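Local coordinates for protein transcriptional repressor, TetR family (Thermus thermophilus, PDB 3ANP) that binds acyl-CoA such as lauroyl-CoA and, as a TetR-family repressor probably acting through a helix-turn-helix, controls fatty acid degradation, at residues K101-L105 against L167-A171; L161-S165 against E181-N185. All coordinates share one frame; numbering follows the deposited sequence.

Interaction 1 of 2, residues K101-L105 against L167-A171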
loop_
_atom_site.group_PDB
_atom_site.type_symbol
_atom_site.label_atom_id
_atom_site.label_comp_id
_atom_site.label_asym_id
_atom_site.label_seq_id
_atom_site.Cartn_x
_atom_site.Cartn_y
_atom_site.Cartn_z
ATOM N N LYS A 101 1.095 17.532 -2.715
ATOM C CA LYS A 101 0.039 16.720 -2.124
ATOM C C LYS A 101 -1.326 16.711 -2.835
ATOM O O LYS A 101 -1.878 15.645 -3.104
ATOM C CB LYS A 101 -0.160 17.144 -0.666
ATOM C CG LYS A 101 -1.289 16.429 0.041
ATOM C CD LYS A 101 -1.419 16.920 1.473
ATOM C CE LYS A 101 -2.653 16.351 2.143
ATOM N NZ LYS A 101 -3.895 16.801 1.463
ATOM N N ASP A 102 -1.879 17.887 -3.116
ATOM C CA ASP A 102 -3.195 17.972 -3.759
ATOM C C ASP A 102 -3.260 17.359 -5.165
ATOM O O ASP A 102 -4.320 16.889 -5.589
ATOM C CB ASP A 102 -3.674 19.425 -3.808
ATOM C CG ASP A 102 -3.855 20.034 -2.421
ATOM O OD1 ASP A 102 -4.235 19.306 -1.471
ATOM O OD2 ASP A 102 -3.633 21.257 -2.290
ATOM N N LEU A 103 -2.148 17.385 -5.898
ATOM C CA LEU A 103 -2.106 16.796 -7.236
ATOM C C LEU A 103 -1.775 15.307 -7.159
ATOM O O LEU A 103 -2.318 14.502 -7.906
ATOM C CB LEU A 103 -1.034 17.467 -8.106
ATOM C CG LEU A 103 -1.205 18.951 -8.421
ATOM C CD1 LEU A 103 0.064 19.485 -9.082
ATOM C CD2 LEU A 103 -2.399 19.140 -9.327
ATOM N N LEU A 104 -0.866 14.938 -6.265
ATOM C CA LEU A 104 -0.476 13.542 -6.163
ATOM C C LEU A 104 -1.522 12.633 -5.528
ATOM O O LEU A 104 -1.577 11.441 -5.843
ATOM C CB LEU A 104 0.837 13.410 -5.385
ATOM C CG LEU A 104 2.049 14.127 -5.981
ATOM C CD1 LEU A 104 3.258 13.891 -5.096
ATOM C CD2 LEU A 104 2.309 13.617 -7.391
ATOM N N LEU A 105 -2.360 13.165 -4.643
ATOM C CA LEU A 105 -3.346 12.276 -4.004
ATOM C C LEU A 105 -4.269 11.585 -5.031
ATOM O O LEU A 105 -4.355 10.360 -5.051
ATOM C CB LEU A 105 -4.159 13.030 -2.951
ATOM C CG LEU A 105 -5.157 12.209 -2.121
ATOM C CD1 LEU A 105 -4.442 11.039 -1.476
ATOM C CD2 LEU A 105 -5.792 13.095 -1.056
ATOM N N LEU A 167 0.191 7.850 0.581
ATOM C CA LEU A 167 -1.245 7.931 0.383
ATOM C C LEU A 167 -1.966 8.189 1.708
ATOM O O LEU A 167 -2.818 9.070 1.794
ATOM C CB LEU A 167 -1.756 6.631 -0.254
ATOM C CG LEU A 167 -3.273 6.467 -0.376
ATOM C CD1 LEU A 167 -3.882 7.738 -0.933
ATOM C CD2 LEU A 167 -3.576 5.268 -1.288
ATOM N N ARG A 168 -1.625 7.426 2.743
ATOM C CA ARG A 168 -2.274 7.610 4.030
ATOM C C ARG A 168 -1.910 8.960 4.631
ATOM O O ARG A 168 -2.743 9.615 5.255
ATOM C CB ARG A 168 -1.913 6.468 4.978
ATOM C CG ARG A 168 -2.570 5.149 4.532
ATOM C CD ARG A 168 -1.998 3.929 5.231
ATOM N NE ARG A 168 -2.423 3.827 6.622
ATOM C CZ ARG A 168 -2.097 2.818 7.427
ATOM N NH1 ARG A 168 -1.341 1.820 6.976
ATOM N NH2 ARG A 168 -2.530 2.809 8.687
ATOM N N TRP A 169 -0.672 9.382 4.415
ATOM C CA TRP A 169 -0.231 10.672 4.923
ATOM C C TRP A 169 -1.067 11.781 4.295
ATOM O O TRP A 169 -1.617 12.632 4.996
ATOM C CB TRP A 169 1.238 10.908 4.577
ATOM C CG TRP A 169 1.728 12.289 4.969
ATOM C CD1 TRP A 169 2.185 12.682 6.203
ATOM C CD2 TRP A 169 1.760 13.454 4.142
ATOM N NE1 TRP A 169 2.496 14.022 6.193
ATOM C CE2 TRP A 169 2.247 14.525 4.944
ATOM C CE3 TRP A 169 1.422 13.707 2.807
ATOM C CZ2 TRP A 169 2.402 15.830 4.449
ATOM C CZ3 TRP A 169 1.578 15.020 2.309
ATOM C CH2 TRP A 169 2.064 16.061 3.138
ATOM N N ALA A 170 -1.151 11.759 2.967
ATOM C CA ALA A 170 -1.880 12.780 2.219
ATOM C C ALA A 170 -3.380 12.756 2.433
ATOM O O ALA A 170 -4.016 13.806 2.507
ATOM C CB ALA A 170 -1.558 12.658 0.706
ATOM N N ALA A 171 -3.951 11.563 2.547
ATOM C CA ALA A 171 -5.390 11.442 2.720
ATOM C C ALA A 171 -5.911 11.555 4.150
ATOM O O ALA A 171 -7.037 12.011 4.368
ATOM C CB ALA A 171 -5.862 10.120 2.127
#
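Lys101, at the start of helix 101-110, crosses the indole of Trp169 at a slant and reaches over Ala170, and each carbon of its side chain finds something to touch. CB sits near the six-membered ring of the indole, Lys101 CG rests on the methyl of Ala170 (CG to CB 3.8 Å), and Lys101 CD comes obliquely to Trp169 CZ3 at 3.6 Å. The extended chain carries CE up to Ala170 O, and the bend at chi4 (-63°) then sets the direction of NZ. Lys101 NZ is 3.2 Å from Ala170 O, but the angle is too poor for a hydrogen bond; on its own helix the amine makes a long salt bridge with Asp102. The indole itself is tethered at its other end, NE1 bonding to the carbonyl of Arg176.

One turn on, Leu105 continues the seam with CD1, which packs 4.0 Å from Ala170 CB and presses tightly against Leu167 CD1 at 3.4 Å, the two leucine side chains crossing at about a right angle. Leu167 also touches Leu112 of the second subunit. With short segment axes 10.0 Å apart and inclined at 124°, this is apolar helix-helix packing in the all-helical ligand-binding domain of a TetR-family regulator.

Interaction 2 of 2, residues L161-S165 against E181-N185. With DCC (dodecyl-coa), chain E.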
loop_
_atom_site.group_PDB
_atom_site.type_symbol
_atom_site.label_atom_id
_atom_site.label_comp_id
_atom_site.label_asym_id
_atom_site.label_seq_id
_atom_site.Cartn_x
_atom_site.Cartn_y
_atom_site.Cartn_z
ATOM N N LEU A 161 5.710 0.327 -0.037
ATOM C CA LEU A 161 5.629 0.942 1.290
ATOM C C LEU A 161 5.585 2.456 1.166
ATOM O O LEU A 161 4.842 3.103 1.896
ATOM C CB LEU A 161 6.829 0.571 2.165
ATOM C CG LEU A 161 6.741 -0.763 2.900
ATOM C CD1 LEU A 161 7.927 -0.890 3.848
ATOM C CD2 LEU A 161 5.443 -0.822 3.686
ATOM N N TYR A 162 6.402 3.017 0.272
ATOM C CA TYR A 162 6.394 4.473 0.071
ATOM C C TYR A 162 4.977 4.867 -0.336
ATOM O O TYR A 162 4.398 5.832 0.184
ATOM C CB TYR A 162 7.357 4.908 -1.063
ATOM C CG TYR A 162 6.932 6.242 -1.666
ATOM C CD1 TYR A 162 7.082 7.438 -0.951
ATOM C CD2 TYR A 162 6.272 6.293 -2.892
ATOM C CE1 TYR A 162 6.566 8.654 -1.452
ATOM C CE2 TYR A 162 5.754 7.498 -3.397
ATOM C CZ TYR A 162 5.900 8.670 -2.671
ATOM O OH TYR A 162 5.342 9.839 -3.151
ATOM N N PHE A 163 4.423 4.115 -1.283
ATOM C CA PHE A 163 3.074 4.387 -1.768
ATOM C C PHE A 163 2.015 4.412 -0.668
ATOM O O PHE A 163 1.260 5.381 -0.559
ATOM C CB PHE A 163 2.667 3.358 -2.832
ATOM C CG PHE A 163 1.209 3.418 -3.192
ATOM C CD1 PHE A 163 0.710 4.435 -3.994
ATOM C CD2 PHE A 163 0.321 2.489 -2.674
ATOM C CE1 PHE A 163 -0.661 4.522 -4.264
ATOM C CE2 PHE A 163 -1.038 2.576 -2.942
ATOM C CZ PHE A 163 -1.525 3.590 -3.733
ATOM N N LEU A 164 1.943 3.359 0.146
ATOM C CA LEU A 164 0.925 3.313 1.195
ATOM C C LEU A 164 1.149 4.405 2.236
ATOM O O LEU A 164 0.188 5.022 2.704
ATOM C CB LEU A 164 0.893 1.948 1.880
ATOM C CG LEU A 164 -0.270 1.697 2.857
ATOM C CD1 LEU A 164 -1.621 1.838 2.149
ATOM C CD2 LEU A 164 -0.135 0.290 3.422
ATOM N N SER A 165 2.407 4.652 2.599
ATOM C CA SER A 165 2.698 5.706 3.580
ATOM C C SER A 165 2.319 7.094 3.061
ATOM O O SER A 165 1.747 7.906 3.792
ATOM C CB SER A 165 4.185 5.705 3.959
ATOM O OG SER A 165 4.520 4.572 4.748
ATOM N N GLU A 181 8.480 9.053 8.488
ATOM C CA GLU A 181 7.777 7.825 8.152
ATOM C C GLU A 181 8.501 7.051 7.045
ATOM O O GLU A 181 8.650 5.834 7.128
ATOM C CB GLU A 181 6.341 8.168 7.728
ATOM C CG GLU A 181 5.559 7.054 7.036
ATOM C CD GLU A 181 5.148 5.927 7.971
ATOM O OE1 GLU A 181 5.115 6.131 9.207
ATOM O OE2 GLU A 181 4.834 4.836 7.461
ATOM N N LEU A 182 8.966 7.746 6.012
ATOM C CA LEU A 182 9.662 7.058 4.932
ATOM C C LEU A 182 11.008 6.527 5.404
ATOM O O LEU A 182 11.443 5.459 4.978
ATOM C CB LEU A 182 9.832 7.985 3.709
ATOM C CG LEU A 182 8.496 8.375 3.040
ATOM C CD1 LEU A 182 8.797 9.137 1.760
ATOM C CD2 LEU A 182 7.643 7.117 2.730
ATOM N N GLU A 183 11.661 7.267 6.296
ATOM C CA GLU A 183 12.950 6.841 6.835
ATOM C C GLU A 183 12.730 5.549 7.636
ATOM O O GLU A 183 13.583 4.660 7.643
ATOM C CB GLU A 183 13.522 7.941 7.743
ATOM C CG GLU A 183 14.749 7.546 8.570
ATOM C CD GLU A 183 16.018 7.361 7.746
ATOM O OE1 GLU A 183 16.108 7.913 6.624
ATOM O OE2 GLU A 183 16.941 6.676 8.238
ATOM N N LYS A 184 11.588 5.459 8.317
ATOM C CA LYS A 184 11.241 4.262 9.092
ATOM C C LYS A 184 11.080 3.069 8.146
ATOM O O LYS A 184 11.581 1.978 8.429
ATOM C CB LYS A 184 9.927 4.478 9.882
ATOM C CG LYS A 184 9.369 3.210 10.586
ATOM C CD LYS A 184 8.350 2.420 9.729
ATOM C CE LYS A 184 7.078 3.248 9.495
ATOM N NZ LYS A 184 6.060 2.587 8.626
ATOM N N ASN A 185 10.377 3.270 7.029
ATOM C CA ASN A 185 10.184 2.188 6.051
ATOM C C ASN A 185 11.521 1.710 5.518
ATOM O O ASN A 185 11.769 0.503 5.375
ATOM C CB ASN A 185 9.346 2.653 4.851
ATOM C CG ASN A 185 7.914 2.957 5.216
ATOM O OD1 ASN A 185 7.414 2.479 6.228
ATOM N ND2 ASN A 185 7.232 3.741 4.374
HETATM C C2 DCC E . 7.342 -11.800 -19.055
HETATM C C4 DCC E . 8.303 -11.291 -17.015
HETATM C C5 DCC E . 9.034 -10.276 -17.615
HETATM C C6 DCC E . 8.873 -10.062 -18.979
HETATM C C8 DCC E . 9.517 -10.326 -15.522
HETATM C C10 DCC E . 6.353 8.924 -7.657
HETATM C C11 DCC E . 5.878 10.369 -7.818
HETATM C C12 DCC E . 7.060 11.311 -8.052
HETATM N N9 DCC E . 8.626 -11.294 -15.724
HETATM N N7 DCC E . 9.770 -9.702 -16.670
HETATM N N3 DCC E . 7.471 -12.032 -17.760
HETATM N N1 DCC E . 8.021 -10.841 -19.661
HETATM N N6 DCC E . 9.552 -9.099 -19.596
HETATM C "C1'" DCC E . 8.099 -12.220 -14.697
HETATM C "C2'" DCC E . 8.303 -11.663 -13.290
HETATM O "O2'" DCC E . 9.679 -11.783 -12.919
HETATM C "C3'" DCC E . 7.478 -12.704 -12.535
HETATM O "O3'" DCC E . 8.231 -13.909 -12.379
HETATM C "C4'" DCC E . 6.308 -12.948 -13.492
HETATM O "O4'" DCC E . 6.667 -12.315 -14.734
HETATM C "C5'" DCC E . 5.054 -12.300 -12.903
HETATM O "O5'" DCC E . 5.287 -10.915 -12.638
HETATM P P1 DCC E . 4.318 -10.095 -11.646
HETATM O O11 DCC E . 4.061 -10.891 -10.426
HETATM O O12 DCC E . 4.867 -8.729 -11.498
HETATM O O6 DCC E . 2.934 -10.004 -12.463
HETATM P P2 DCC E . 2.656 -8.814 -13.509
HETATM O O21 DCC E . 1.721 -9.559 -14.384
HETATM O O22 DCC E . 4.063 -8.496 -13.834
HETATM O O7 DCC E . 1.908 -7.899 -12.414
HETATM C CPA DCC E . 2.603 -6.905 -11.657
HETATM C CPB DCC E . 1.817 -5.592 -11.681
HETATM C CP8 DCC E . 0.338 -5.883 -11.405
HETATM C CP7 DCC E . 1.973 -4.931 -13.053
HETATM C CP9 DCC E . 2.364 -4.656 -10.603
HETATM O OP3 DCC E . 0.168 -6.397 -10.081
HETATM C CP6 DCC E . -0.493 -4.610 -11.583
HETATM O OP2 DCC E . -0.912 -4.287 -12.693
HETATM N NP2 DCC E . -0.707 -3.903 -10.476
HETATM C CP5 DCC E . -1.490 -2.658 -10.496
HETATM C CP4 DCC E . -1.025 -1.731 -9.370
HETATM C CP3 DCC E . -1.218 -2.388 -8.002
HETATM O OP1 DCC E . -0.806 -3.526 -7.786
HETATM N NP1 DCC E . -1.840 -1.641 -7.092
HETATM C CP2 DCC E . -2.104 -2.143 -5.736
HETATM C CP1 DCC E . -0.803 -2.186 -4.929
HETATM S S DCC E . -0.150 -0.525 -4.524
HETATM P P3 DCC E . 8.163 -14.697 -10.977
HETATM O O31 DCC E . 9.326 -14.403 -10.110
HETATM O O32 DCC E . 6.767 -14.284 -10.290
HETATM O O33 DCC E . 8.052 -16.256 -11.361
HETATM C CA1 DCC E . 0.973 -0.225 -5.835
HETATM C CA2 DCC E . 2.012 0.887 -5.679
HETATM O OA1 DCC E . 0.922 -0.894 -6.867
HETATM C CA3 DCC E . 3.144 0.724 -6.694
HETATM C CA4 DCC E . 4.246 1.771 -6.503
HETATM C CA5 DCC E . 3.738 3.200 -6.701
HETATM C CA6 DCC E . 4.918 4.175 -6.729
HETATM C CA7 DCC E . 4.451 5.604 -7.016
HETATM C CA8 DCC E . 5.644 6.548 -7.173
HETATM C CA9 DCC E . 5.171 7.989 -7.387
#
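Ser165 and Glu181 meet through a hydrogen bond of 2.7 Å, Ser165 OG giving its proton to Glu181 OE2 on the anti lone pair of the carboxylate. Ser165 OG also accepts from Asn185 ND2 at 2.9 Å, a nearly straight bond (172°) lying in the amide plane, so one serine oxygen joins two residues a turn apart on helix 178-191. With chi1 at -71°, OG lies beside its own backbone N and opposite the carbonyl carbon, a setting that presents it to both partners.

Charge enters through Lys184. Lys184 NZ donates to Glu181 OE2 at 2.8 Å as part of a salt bridge, arriving from above the carboxylate plane, and also to Asn185 OD1, which fixes the turn of the amide. The network extends across the dimer: Glu181 OE1 pairs with Arg153 of the second subunit, and Lys184 bonds to Thr157 there. Replacing Glu181 with an alanine would probably leave the Ser165 hydroxyl without its acceptor and the ammonium of Lys184 without its carboxylate partner.

Apolar packing flanks the polar group. Leu182 CD1 comes to the edge of the Tyr162 ring, in its plane, 3.6 Å from Tyr162 CD1, while Leu161 lies obliquely against Asn185.

Ligand contacts occupy another side of helix 151-172. Phe163 turns one ring face to the start of the acyl chain, and Phe163 CD2 is 3.6 Å from the thioester sulfur S; Tyr162 CE2 touches acyl carbon CA8, while the tyrosine hydroxyl bonds to Thr97. The two nearly antiparallel helices form part of the TetR-family dimer interface, and the first also lines the acyl-CoA pocket.

Overall arrangement
From the N terminus, the chain runs through the predicted DNA-binding helices and on to helix 101-110, the first partner of interaction 1. It then passes through helices 116-125 and 128-142 before helix 151-172, which supplies 161-165 to interaction 2 and, immediately afterwards, 167-171 to close the long loop of interaction 1. After the next turn, helix 178-191 folds back nearly antiparallel and closes the short loop of interaction 2. The two loops therefore cross, their segments alternating along the chain. Helix 151-172 is their shared element: its later part is tied to helix 101-110, its earlier part to helix 178-191. Both contacts also reach the second subunit.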